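Local coordinates for calcium uptake protein 2, mitochondrial (Homo sapiens, PDB 6LB7) that binds calcium through an EF-hand and, as its name suggests, probably takes part in controlling calcium uptake into mitochondria, at residues 27-30 with 31-34; 50-53 with 54-57. All blocks are in the same frame, centred on the assembly; numbering follows the deposited sequence.

Contact 1 of 2, residues 27-30 with 31-34; sequences YMTP and RDFL
T29 and D32 grip each other reciprocally, each side chain bonding to the other's backbone N-H. OG1 of T29 takes the amide of D32 almost head-on, N to OG1 3.1 Å with an angle of 171° at the hydrogen. In return OD2 of D32 accepts from N of T29 at 3.0 Å. The donor stands above the carboxylate plane, 47° out of it. With chi1 63°, OG1 of T29 is tucked between its own N and carbonyl carbon, which brings it to the D32 N-H, while CG2 lies anti to the carbonyl carbon. This is a capping box, with T29 as N-cap of helix 30-38, which begins two residues after strand 25-27. P30 occupies the first helical position, where its lack of an N-H costs no helical bond. Regular helix bonding then takes over, from F33 N to T29 O at 2.9 Å and from L34 N to P30 O at 3.0 Å. Both polar side chains of the box have second partners: D78 at T29 OG1 and S19 at D32 OD2, which tie this buried helix start to two loops. M28 packs beside the box. Its CB lies 3.6 Å from CB of D32, and the extended chain carries SD past D32 to 3.7 Å from CA of F33, the sulfur sitting near the plane of the F33 ring, at its edge. Y87 of helix 84-94 touches both M28 and F33, whereas P30 and L34 pack on F73 of helix 72-76.

Contact 2 of 2, residues 50-53 with 54-57; sequences KLTK and KDIE
A capping box opens helix 53-60 just after the short strand 49-50, with T52 as the N-cap residue and D55 as its partner three positions on. The amide of T52 gives a nearly straight bond to OD2 of D55, N to OD2 3.0 Å and 170° at the hydrogen, arriving from above the carboxylate plane. OG1 of T52 answers by accepting from D55 N, also at 3.0 Å, and more weakly from K54 N. A chi1 of 60° points this hydroxyl at the N-H groups of K54 and D55, which have no preceding turn to bond to. The main-chain bonding is looser: both D55 N and I56 N reach T52 O only weakly, the latter at 3.4 Å. L51, the residue before the N-cap, packs against D55 and I56 and also touches L20 of strand 20-22. All three lysines are exposed, and their ammonium groups find partners outside residues 50-57: K50 forms a salt bridge with E21, K53 a hydrogen bond with H22, and K54 a salt bridge with D58 one turn further along. The two methyls of L51 divide their contacts, CD2 lying 3.4 Å from CB of D55 while CD1 meets CG1 of I56 at 3.7 Å, the L51 and I56 side chains crossing at about a right angle.

How the contacts relate
Contacts 1 and 2 are two successive strand-to-helix junctions that use the same Thr-x-x-Asp capping box, one buried and one at the surface. Their centres are 16 Å apart and their nearest atoms about 6 Å, without touching. The small sheet relates them: strands 25-27 and 49-50, which lead into residues 27-34 and 50-57, are its outer strands, on either side of strand 20-22. The centre of contact 1 lies about 14 Å from the centre of the chain and that of contact 2 about 29 Å. Neither includes a ligand of the calcium ion, which is bound by D109, D111, N113, M115 and E120 elsewhere in the chain.

Contact 1 of 2, residues 27-30 with 31-34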
loop_
_atom_site.group_PDB
_atom_site.type_symbol
_atom_site.label_atom_id
_atom_site.label_comp_id
_atom_site.label_asym_id
_atom_site.label_seq_id
_atom_site.Cartn_x
_atom_site.Cartn_y
_atom_site.Cartn_z
ATOM N N TYR B 27 -21.397 -11.422 22.060
ATOM C CA TYR B 27 -20.165 -10.867 22.594
ATOM C C TYR B 27 -19.171 -11.988 22.870
ATOM O O TYR B 27 -19.552 -13.100 23.242
ATOM C CB TYR B 27 -20.415 -10.051 23.869
ATOM C CG TYR B 27 -21.324 -8.855 23.640
ATOM C CD1 TYR B 27 -22.700 -8.955 23.830
ATOM C CD2 TYR B 27 -20.814 -7.643 23.193
ATOM C CE1 TYR B 27 -23.535 -7.864 23.606
ATOM C CE2 TYR B 27 -21.625 -6.547 22.984
ATOM C CZ TYR B 27 -22.988 -6.664 23.187
ATOM O OH TYR B 27 -23.790 -5.581 22.956
ATOM N N MET B 28 -17.894 -11.687 22.660
ATOM C CA MET B 28 -16.794 -12.525 23.105
ATOM C C MET B 28 -16.307 -12.093 24.482
ATOM O O MET B 28 -16.282 -10.906 24.800
ATOM C CB MET B 28 -15.632 -12.424 22.123
ATOM C CG MET B 28 -15.852 -13.064 20.798
ATOM S SD MET B 28 -14.409 -12.659 19.775
ATOM C CE MET B 28 -14.509 -13.976 18.571
ATOM N N THR B 29 -15.893 -13.068 25.292
ATOM C CA THR B 29 -14.966 -12.757 26.369
ATOM C C THR B 29 -13.554 -12.666 25.809
ATOM O O THR B 29 -13.294 -13.116 24.693
ATOM C CB THR B 29 -14.994 -13.836 27.448
ATOM O OG1 THR B 29 -14.559 -15.083 26.880
ATOM C CG2 THR B 29 -16.416 -13.972 28.069
ATOM N N PRO B 30 -12.614 -12.098 26.568
ATOM C CA PRO B 30 -11.206 -12.127 26.116
ATOM C C PRO B 30 -10.700 -13.538 25.834
ATOM O O PRO B 30 -9.941 -13.748 24.880
ATOM C CB PRO B 30 -10.455 -11.463 27.277
ATOM C CG PRO B 30 -11.491 -10.496 27.850
ATOM C CD PRO B 30 -12.815 -11.228 27.742
ATOM N N ARG B 31 -11.140 -14.518 26.622
ATOM C CA ARG B 31 -10.818 -15.915 26.349
ATOM C C ARG B 31 -11.329 -16.336 24.973
ATOM O O ARG B 31 -10.580 -16.925 24.175
ATOM C CB ARG B 31 -11.411 -16.811 27.444
ATOM C CG ARG B 31 -11.110 -18.320 27.303
ATOM C CD ARG B 31 -11.613 -19.071 28.535
ATOM N NE ARG B 31 -11.213 -20.472 28.567
ATOM C CZ ARG B 31 -11.831 -21.428 27.879
ATOM N NH1 ARG B 31 -12.870 -21.117 27.116
ATOM N NH2 ARG B 31 -11.415 -22.690 27.951
ATOM N N ASP B 32 -12.609 -16.050 24.684
ATOM C CA ASP B 32 -13.173 -16.319 23.362
ATOM C C ASP B 32 -12.318 -15.716 22.262
ATOM O O ASP B 32 -12.066 -16.347 21.228
ATOM C CB ASP B 32 -14.581 -15.729 23.229
ATOM C CG ASP B 32 -15.614 -16.410 24.098
ATOM O OD1 ASP B 32 -15.398 -17.557 24.543
ATOM O OD2 ASP B 32 -16.679 -15.782 24.300
ATOM N N PHE B 33 -11.964 -14.441 22.426
ATOM C CA PHE B 33 -11.208 -13.736 21.403
ATOM C C PHE B 33 -9.875 -14.423 21.143
ATOM O O PHE B 33 -9.510 -14.684 19.989
ATOM C CB PHE B 33 -10.979 -12.280 21.821
ATOM C CG PHE B 33 -10.013 -11.565 20.934
ATOM C CD1 PHE B 33 -10.364 -11.236 19.638
ATOM C CD2 PHE B 33 -8.748 -11.254 21.384
ATOM C CE1 PHE B 33 -9.470 -10.584 18.817
ATOM C CE2 PHE B 33 -7.849 -10.621 20.561
ATOM C CZ PHE B 33 -8.206 -10.289 19.283
ATOM N N LEU B 34 -9.130 -14.719 22.211
ATOM C CA LEU B 34 -7.838 -15.381 22.053
ATOM C C LEU B 34 -7.976 -16.697 21.289
ATOM O O LEU B 34 -7.179 -16.979 20.389
ATOM C CB LEU B 34 -7.204 -15.628 23.421
ATOM C CG LEU B 34 -6.792 -14.372 24.176
ATOM C CD1 LEU B 34 -6.519 -14.712 25.633
ATOM C CD2 LEU B 34 -5.577 -13.705 23.510
#

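Contact 2 of 2, residues 50-53 with 54-57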
loop_
_atom_site.group_PDB
_atom_site.type_symbol
_atom_site.label_atom_id
_atom_site.label_comp_id
_atom_site.label_asym_id
_atom_site.label_seq_id
_atom_site.Cartn_x
_atom_site.Cartn_y
_atom_site.Cartn_z
ATOM N N LYS B 50 -26.900 -16.033 28.383
ATOM C CA LYS B 50 -27.590 -14.756 28.265
ATOM C C LYS B 50 -27.156 -13.836 29.392
ATOM O O LYS B 50 -26.987 -14.269 30.533
ATOM C CB LYS B 50 -29.104 -14.943 28.315
ATOM C CG LYS B 50 -29.730 -15.496 27.052
ATOM C CD LYS B 50 -31.243 -15.604 27.219
ATOM C CE LYS B 50 -31.936 -15.885 25.896
ATOM N NZ LYS B 50 -31.779 -14.755 24.934
ATOM N N LEU B 51 -26.974 -12.561 29.071
ATOM C CA LEU B 51 -26.562 -11.566 30.046
ATOM C C LEU B 51 -27.701 -10.591 30.290
ATOM O O LEU B 51 -28.329 -10.109 29.337
ATOM C CB LEU B 51 -25.320 -10.809 29.574
ATOM C CG LEU B 51 -24.011 -11.594 29.560
ATOM C CD1 LEU B 51 -22.813 -10.641 29.511
ATOM C CD2 LEU B 51 -23.935 -12.528 30.765
ATOM N N THR B 52 -27.968 -10.311 31.558
ATOM C CA THR B 52 -28.757 -9.145 31.911
ATOM C C THR B 52 -27.862 -7.919 31.929
ATOM O O THR B 52 -26.632 -8.012 31.879
ATOM C CB THR B 52 -29.423 -9.289 33.287
ATOM O OG1 THR B 52 -28.410 -9.453 34.293
ATOM C CG2 THR B 52 -30.396 -10.451 33.316
ATOM N N LYS B 53 -28.497 -6.752 32.045
ATOM C CA LYS B 53 -27.630 -5.611 32.281
ATOM C C LYS B 53 -26.901 -5.737 33.610
ATOM O O LYS B 53 -25.840 -5.137 33.765
ATOM C CB LYS B 53 -28.417 -4.302 32.250
ATOM C CG LYS B 53 -29.119 -4.042 30.990
ATOM C CD LYS B 53 -28.328 -3.305 30.021
ATOM C CE LYS B 53 -29.151 -2.743 29.062
ATOM N NZ LYS B 53 -28.873 -3.145 27.773
ATOM N N LYS B 54 -27.296 -6.659 34.514
ATOM C CA LYS B 54 -26.596 -6.840 35.791
ATOM C C LYS B 54 -25.423 -7.813 35.662
ATOM O O LYS B 54 -24.424 -7.683 36.379
ATOM C CB LYS B 54 -27.551 -7.292 36.912
ATOM C CG LYS B 54 -26.794 -7.812 38.172
ATOM C CD LYS B 54 -27.616 -7.990 39.447
ATOM C CE LYS B 54 -26.734 -8.489 40.596
ATOM N NZ LYS B 54 -26.143 -9.820 40.284
ATOM N N ASP B 55 -25.490 -8.776 34.749
ATOM C CA ASP B 55 -24.312 -9.600 34.513
ATOM C C ASP B 55 -23.177 -8.765 33.924
ATOM O O ASP B 55 -21.997 -8.983 34.234
ATOM C CB ASP B 55 -24.711 -10.758 33.607
ATOM C CG ASP B 55 -25.812 -11.609 34.229
ATOM O OD1 ASP B 55 -25.830 -11.714 35.471
ATOM O OD2 ASP B 55 -26.678 -12.132 33.490
ATOM N N ILE B 56 -23.529 -7.743 33.140
ATOM C CA ILE B 56 -22.537 -7.005 32.367
ATOM C C ILE B 56 -21.640 -6.165 33.280
ATOM O O ILE B 56 -20.414 -6.308 33.251
ATOM C CB ILE B 56 -23.222 -6.167 31.274
ATOM C CG1 ILE B 56 -23.658 -7.089 30.120
ATOM C CG2 ILE B 56 -22.289 -5.083 30.777
ATOM C CD1 ILE B 56 -24.636 -6.464 29.116
ATOM N N GLU B 57 -22.215 -5.298 34.123
ATOM C CA GLU B 57 -21.519 -4.497 35.139
ATOM C C GLU B 57 -20.623 -5.365 36.007
ATOM O O GLU B 57 -19.603 -4.891 36.523
ATOM C CB GLU B 57 -22.491 -3.720 36.033
ATOM C CG GLU B 57 -21.995 -2.380 36.527
ATOM C CD GLU B 57 -22.594 -2.038 37.831
ATOM O OE1 GLU B 57 -23.201 -2.894 38.353
ATOM O OE2 GLU B 57 -22.479 -0.942 38.300
#